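Long-range contacts in ABC transporter (Thermotoga maritima, PDB 1JI0), which binds ATP and, judging by its family, probably hydrolyses it to power the import of branched-chain amino acids: residues A[47-52]-A[162-167]; A[158-163]-A[189-194]. All blocks are in the same frame, centred on the assembly; numbering follows the deposited sequence.

Interaction 1. Residues A[47-52]-A[162-167]; sequences TTLSAI and MMDEPS. With ATP (adenosine-5'-triphosphate), chain B.
Leu-49 and Asp-164 illustrate how the helix after the P-loop of an ATP-binding protein packs on the strand leading to its acidic residues. The apolar group comes first. Leu-49 has CG anti to its carbonyl carbon and CD1 anti to CA (chi2 -174°), an extended shape that carries CD1 out to Asp-164 CB at 3.7 Å, below the carboxylate rather than against its oxygens. Its other branch, CD2, runs past the selenomethionine Met-162 and lies 4.1 Å from its SE. Ile-52, one turn on from Leu-49, reaches the same selenium with CG2, 3.6 Å from Met-162 SE. The bend of Met-162 at chi3 (90°) turns CE back between the Leu-49 and Ile-52 branches; its modelled approach there is too short to be trusted. No hydrogen bond joins the two segments. Replacing Leu-49 by an alanine would probably open a gap beneath Asp-164 and beside the selenium, with the helix less firmly seated on the strand.

The polar group gathers at the phosphates. Thr-47 OG1 donates a hydrogen bond of 2.7 Å to ATP O2A, while Asp-164 OD2 is hydrogen-bonded to Thr-46 OG1, whose residue also binds ATP through its backbone N. Glu-165 OE2 stands 3.2 Å from ATP O1G, and Asp-164 OD1 3.4 Å from ATP O2G. The hydrophobic run ending in Asp-164 and Glu-165 matches a Walker B motif. Its chemistry is divided: apolar side chains fill the space between helix and strand, whereas the Thr-47 hydroxyl holds the alpha phosphate and two carboxylates stand by the gamma phosphate, where Lys-45 NZ, hydrogen-bonded to ATP, probably offsets some negative charge.

Interaction 2. Residues A[158-163]-A[189-194]; sequences PKLLMM and GTTILL
Ile-192 and Leu-161 face each other in a parallel strand pair. Leu-161 bonds through N and O to Thr-191 and Leu-193, the residues on either side of Ile-192, and Leu-193 in turn bonds Leu-161 and Met-163. The first of these bonds, Leu-161 N to Thr-191 O, is 2.9 Å long; Leu-193 N to Leu-161 O and Met-163 N to Leu-193 O continue the pattern. Just before the pairing begins, a water bridges the two segments: it donates to Pro-158 O and accepts from Thr-191 N at 2.9 Å, with a weaker bond to Lys-159 O.

The side chain of Ile-192 can be followed outward. CB sits 3.8 Å from Leu-161 O. CG2, anti to the backbone N, stays over that same carbonyl, 3.5 Å from Leu-161 O. CG1 takes the other branch, beside the backbone N (chi1 -62°), and meets Leu-161 CB at 4.2 Å; it also lies 3.7 Å from Met-163 CE. Its tip, CD1, ends beside the selenomethionine methyl of Met-163; that methyl is modelled too close to CG2, so the detail is doubtful. Farther along the strands Met-163 CB lies against Leu-194 CD1, 4.2 Å away.

Leu-160 CD2 packs on Leu-193 CB at 4.3 Å, on the opposite face from Ile-192.

The pair belongs to a beta-alpha-beta unit. Helix 172-187 covers the face of Met-163 and Leu-194, meeting both through Ile-182, and Gly-189 closes that helix in a Schellman motif. Helix 45-52 and strand 5-16 lie against Leu-193 on the other face, and strand 83-86 flanks strand 160-164 along its far edge.

Overall arrangement
The two contacts meet in strand 160-164, which supplies Met-162 and Met-163 to both, and their centres lie 11 Å apart. Interaction 1 uses one face of the strand for the P-loop helix, whereas interaction 2 uses its edge to join the next strand of the sheet. Leu-193 of interaction 2 adds to the apolar floor under the helix: its CD2 is 4.0 Å from Ile-52 CD1 and 4.2 Å from Leu-49 CD2. Closer still, Pro-166 CG lies 3.4 Å from Leu-194 CD1. The ATP site belongs to interaction 1; the side chain of Met-163, shared by both, is about 11 Å from the ATP at their nearest atoms. The sheet thus holds, by strand pairing, the strand whose end presents Asp-164 and Glu-165 to the phosphates.

Interaction 1. Residues A[47-52]-A[162-167]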
# COMPACT_ATOMS: atom_id res chain seq x y z
N THR A 47 -1.46 0.47 11.75
CA THR A 47 -0.41 0.89 12.67
C THR A 47 0.94 0.51 12.08
O THR A 47 1.88 1.30 12.12
CB THR A 47 -0.59 0.23 14.05
OG1 THR A 47 -1.84 0.65 14.61
CG2 THR A 47 0.53 0.65 15.01
N THR A 48 1.03 -0.69 11.50
CA THR A 48 2.28 -1.13 10.89
C THR A 48 2.72 -0.16 9.80
O THR A 48 3.88 0.27 9.78
CB THR A 48 2.16 -2.55 10.31
OG1 THR A 48 1.88 -3.46 11.37
CG2 THR A 48 3.46 -2.97 9.62
N LEU A 49 1.80 0.19 8.91
CA LEU A 49 2.12 1.12 7.82
C LEU A 49 2.45 2.51 8.36
O LEU A 49 3.31 3.20 7.81
CB LEU A 49 0.94 1.24 6.85
CG LEU A 49 0.46 0.02 6.06
CD1 LEU A 49 -0.60 0.46 5.08
CD2 LEU A 49 1.61 -0.62 5.31
N SER A 50 1.74 2.92 9.41
CA SER A 50 1.97 4.22 10.01
C SER A 50 3.37 4.28 10.61
O SER A 50 4.07 5.27 10.45
CB SER A 50 0.93 4.51 11.10
OG SER A 50 -0.35 4.74 10.52
N ALA A 51 3.77 3.21 11.30
CA ALA A 51 5.09 3.15 11.90
C ALA A 51 6.13 3.29 10.79
O ALA A 51 7.03 4.12 10.87
CB ALA A 51 5.27 1.85 12.65
N ILE A 52 5.98 2.49 9.74
CA ILE A 52 6.91 2.53 8.62
C ILE A 52 7.02 3.93 8.05
O ILE A 52 8.11 4.39 7.71
CB ILE A 52 6.47 1.55 7.49
CG1 ILE A 52 6.62 0.10 7.97
CG2 ILE A 52 7.32 1.78 6.25
CD1 ILE A 52 5.95 -0.93 7.05
N MSE A 162 2.87 1.74 -0.74
CA MSE A 162 2.12 1.12 0.34
C MSE A 162 0.65 1.52 0.18
O MSE A 162 0.35 2.67 -0.15
CB MSE A 162 2.64 1.59 1.70
CG MSE A 162 4.14 1.33 1.90
SE MSE A 162 4.74 1.48 3.72
CE MSE A 162 4.49 -0.34 4.27
N MSE A 163 -0.25 0.57 0.41
CA MSE A 163 -1.68 0.83 0.25
C MSE A 163 -2.45 0.20 1.41
O MSE A 163 -2.27 -0.98 1.72
CB MSE A 163 -2.16 0.25 -1.08
CG MSE A 163 -1.37 0.70 -2.29
SE MSE A 163 -2.03 -0.10 -3.96
CE MSE A 163 -0.42 -0.95 -4.56
N ASP A 164 -3.29 1.00 2.05
CA ASP A 164 -4.08 0.53 3.19
C ASP A 164 -5.52 0.31 2.76
O ASP A 164 -6.25 1.26 2.48
CB ASP A 164 -4.02 1.54 4.35
CG ASP A 164 -4.52 0.96 5.66
OD1 ASP A 164 -4.98 -0.20 5.69
OD2 ASP A 164 -4.45 1.66 6.69
N GLU A 165 -5.90 -0.97 2.69
CA GLU A 165 -7.24 -1.39 2.30
C GLU A 165 -7.77 -0.66 1.08
O GLU A 165 -8.80 0.01 1.15
CB GLU A 165 -8.20 -1.23 3.47
CG GLU A 165 -7.63 -1.81 4.75
CD GLU A 165 -8.66 -2.56 5.53
OE1 GLU A 165 -9.42 -3.33 4.91
OE2 GLU A 165 -8.71 -2.39 6.77
N PRO A 166 -7.09 -0.81 -0.07
CA PRO A 166 -7.46 -0.18 -1.34
C PRO A 166 -8.86 -0.56 -1.84
O PRO A 166 -9.47 0.20 -2.60
CB PRO A 166 -6.39 -0.70 -2.31
CG PRO A 166 -5.26 -1.10 -1.41
CD PRO A 166 -5.93 -1.70 -0.23
N SER A 167 -9.37 -1.71 -1.41
CA SER A 167 -10.68 -2.16 -1.87
C SER A 167 -11.80 -2.02 -0.86
O SER A 167 -12.93 -2.43 -1.12
CB SER A 167 -10.61 -3.62 -2.31
OG SER A 167 -10.46 -4.45 -1.17
PG ATP B . -7.49 -0.39 9.65
O1G ATP B . -8.91 -0.41 9.27
O2G ATP B . -6.56 -0.89 8.61
O3G ATP B . -7.08 0.87 10.36
PB ATP B . -6.07 -2.24 11.45
O1B ATP B . -6.37 -3.67 11.77
O2B ATP B . -4.91 -1.94 10.62
O3B ATP B . -7.38 -1.58 10.74
PA ATP B . -5.08 -0.49 13.59
O1A ATP B . -5.05 0.81 12.91
O2A ATP B . -3.78 -1.12 13.95
O3A ATP B . -6.05 -1.49 12.80
O5' ATP B . -5.95 -0.33 14.88
C5' ATP B . -6.21 -1.43 15.74
C4' ATP B . -5.45 -1.34 17.02
O4' ATP B . -5.96 -0.18 17.74
C3' ATP B . -5.70 -2.51 17.93
O3' ATP B . -4.44 -3.01 18.43
C2' ATP B . -6.58 -1.95 19.00
O2' ATP B . -6.44 -2.59 20.27
C1' ATP B . -6.04 -0.51 19.12
N9 ATP B . -6.93 0.49 19.83
C8 ATP B . -7.12 1.82 19.51
N7 ATP B . -7.93 2.47 20.30
C5 ATP B . -8.31 1.50 21.22
C6 ATP B . -9.18 1.54 22.35
N6 ATP B . -9.80 2.65 22.69
N1 ATP B . -9.36 0.40 23.08
C2 ATP B . -8.72 -0.72 22.72
N3 ATP B . -7.88 -0.89 21.68
C4 ATP B . -7.71 0.28 20.95

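Interaction 2. Residues A[158-163]-A[189-194]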
# COMPACT_ATOMS: atom_id res chain seq x y z
N PRO A 158 7.14 6.06 -6.93
CA PRO A 158 7.50 5.47 -5.63
C PRO A 158 8.53 4.35 -5.69
O PRO A 158 8.54 3.56 -6.64
CB PRO A 158 6.16 4.94 -5.10
CG PRO A 158 5.11 5.65 -5.94
CD PRO A 158 5.75 5.72 -7.28
N LYS A 159 9.40 4.30 -4.69
CA LYS A 159 10.39 3.23 -4.63
C LYS A 159 9.70 2.10 -3.89
O LYS A 159 10.10 0.93 -3.98
CB LYS A 159 11.65 3.69 -3.88
CG LYS A 159 12.51 4.66 -4.68
CD LYS A 159 13.79 5.00 -3.96
CE LYS A 159 14.66 5.94 -4.79
NZ LYS A 159 15.98 6.18 -4.13
N LEU A 160 8.66 2.46 -3.14
CA LEU A 160 7.86 1.51 -2.38
C LEU A 160 6.45 2.07 -2.31
O LEU A 160 6.23 3.16 -1.75
CB LEU A 160 8.42 1.34 -0.97
CG LEU A 160 8.04 0.12 -0.13
CD1 LEU A 160 7.58 0.58 1.23
CD2 LEU A 160 6.97 -0.74 -0.80
N LEU A 161 5.48 1.35 -2.88
CA LEU A 161 4.10 1.81 -2.84
C LEU A 161 3.34 1.04 -1.77
O LEU A 161 3.20 -0.19 -1.86
CB LEU A 161 3.43 1.61 -4.20
CG LEU A 161 1.93 1.92 -4.34
CD1 LEU A 161 1.66 3.39 -4.03
CD2 LEU A 161 1.46 1.59 -5.76
N MSE A 162 2.87 1.74 -0.74
CA MSE A 162 2.12 1.12 0.34
C MSE A 162 0.65 1.52 0.18
O MSE A 162 0.35 2.67 -0.15
CB MSE A 162 2.64 1.59 1.70
CG MSE A 162 4.14 1.33 1.90
SE MSE A 162 4.74 1.48 3.72
CE MSE A 162 4.49 -0.34 4.27
N MSE A 163 -0.25 0.57 0.41
CA MSE A 163 -1.68 0.83 0.25
C MSE A 163 -2.45 0.20 1.41
O MSE A 163 -2.27 -0.98 1.72
CB MSE A 163 -2.16 0.25 -1.08
CG MSE A 163 -1.37 0.70 -2.29
SE MSE A 163 -2.03 -0.10 -3.96
CE MSE A 163 -0.42 -0.95 -4.56
N GLY A 189 7.20 -3.13 -12.47
CA GLY A 189 8.37 -3.13 -11.60
C GLY A 189 8.21 -2.56 -10.20
O GLY A 189 9.07 -2.75 -9.35
N THR A 190 7.11 -1.87 -9.96
CA THR A 190 6.87 -1.26 -8.66
C THR A 190 6.70 -2.25 -7.50
O THR A 190 5.90 -3.18 -7.58
CB THR A 190 5.64 -0.35 -8.74
OG1 THR A 190 5.82 0.58 -9.82
CG2 THR A 190 5.45 0.42 -7.46
N THR A 191 7.46 -2.04 -6.43
CA THR A 191 7.39 -2.88 -5.25
C THR A 191 6.21 -2.38 -4.43
O THR A 191 6.08 -1.18 -4.20
CB THR A 191 8.68 -2.76 -4.42
OG1 THR A 191 9.80 -3.08 -5.25
CG2 THR A 191 8.64 -3.70 -3.22
N ILE A 192 5.36 -3.30 -3.99
CA ILE A 192 4.17 -2.95 -3.23
C ILE A 192 3.99 -3.67 -1.90
O ILE A 192 4.27 -4.86 -1.80
CB ILE A 192 2.90 -3.24 -4.09
CG1 ILE A 192 2.91 -2.39 -5.35
CG2 ILE A 192 1.63 -3.00 -3.26
CD1 ILE A 192 1.82 -2.74 -6.35
N LEU A 193 3.52 -2.93 -0.89
CA LEU A 193 3.20 -3.49 0.42
C LEU A 193 1.71 -3.19 0.54
O LEU A 193 1.30 -2.04 0.68
CB LEU A 193 3.99 -2.84 1.56
CG LEU A 193 3.70 -3.47 2.94
CD1 LEU A 193 3.70 -4.97 2.84
CD2 LEU A 193 4.73 -3.07 3.96
N LEU A 194 0.91 -4.25 0.46
CA LEU A 194 -0.54 -4.15 0.50
C LEU A 194 -1.16 -4.67 1.78
O LEU A 194 -0.97 -5.84 2.14
CB LEU A 194 -1.10 -4.93 -0.70
CG LEU A 194 -2.60 -5.12 -0.90
CD1 LEU A 194 -3.24 -3.78 -1.29
CD2 LEU A 194 -2.84 -6.16 -1.98
O HOH W 1 8.64 0.64 -6.78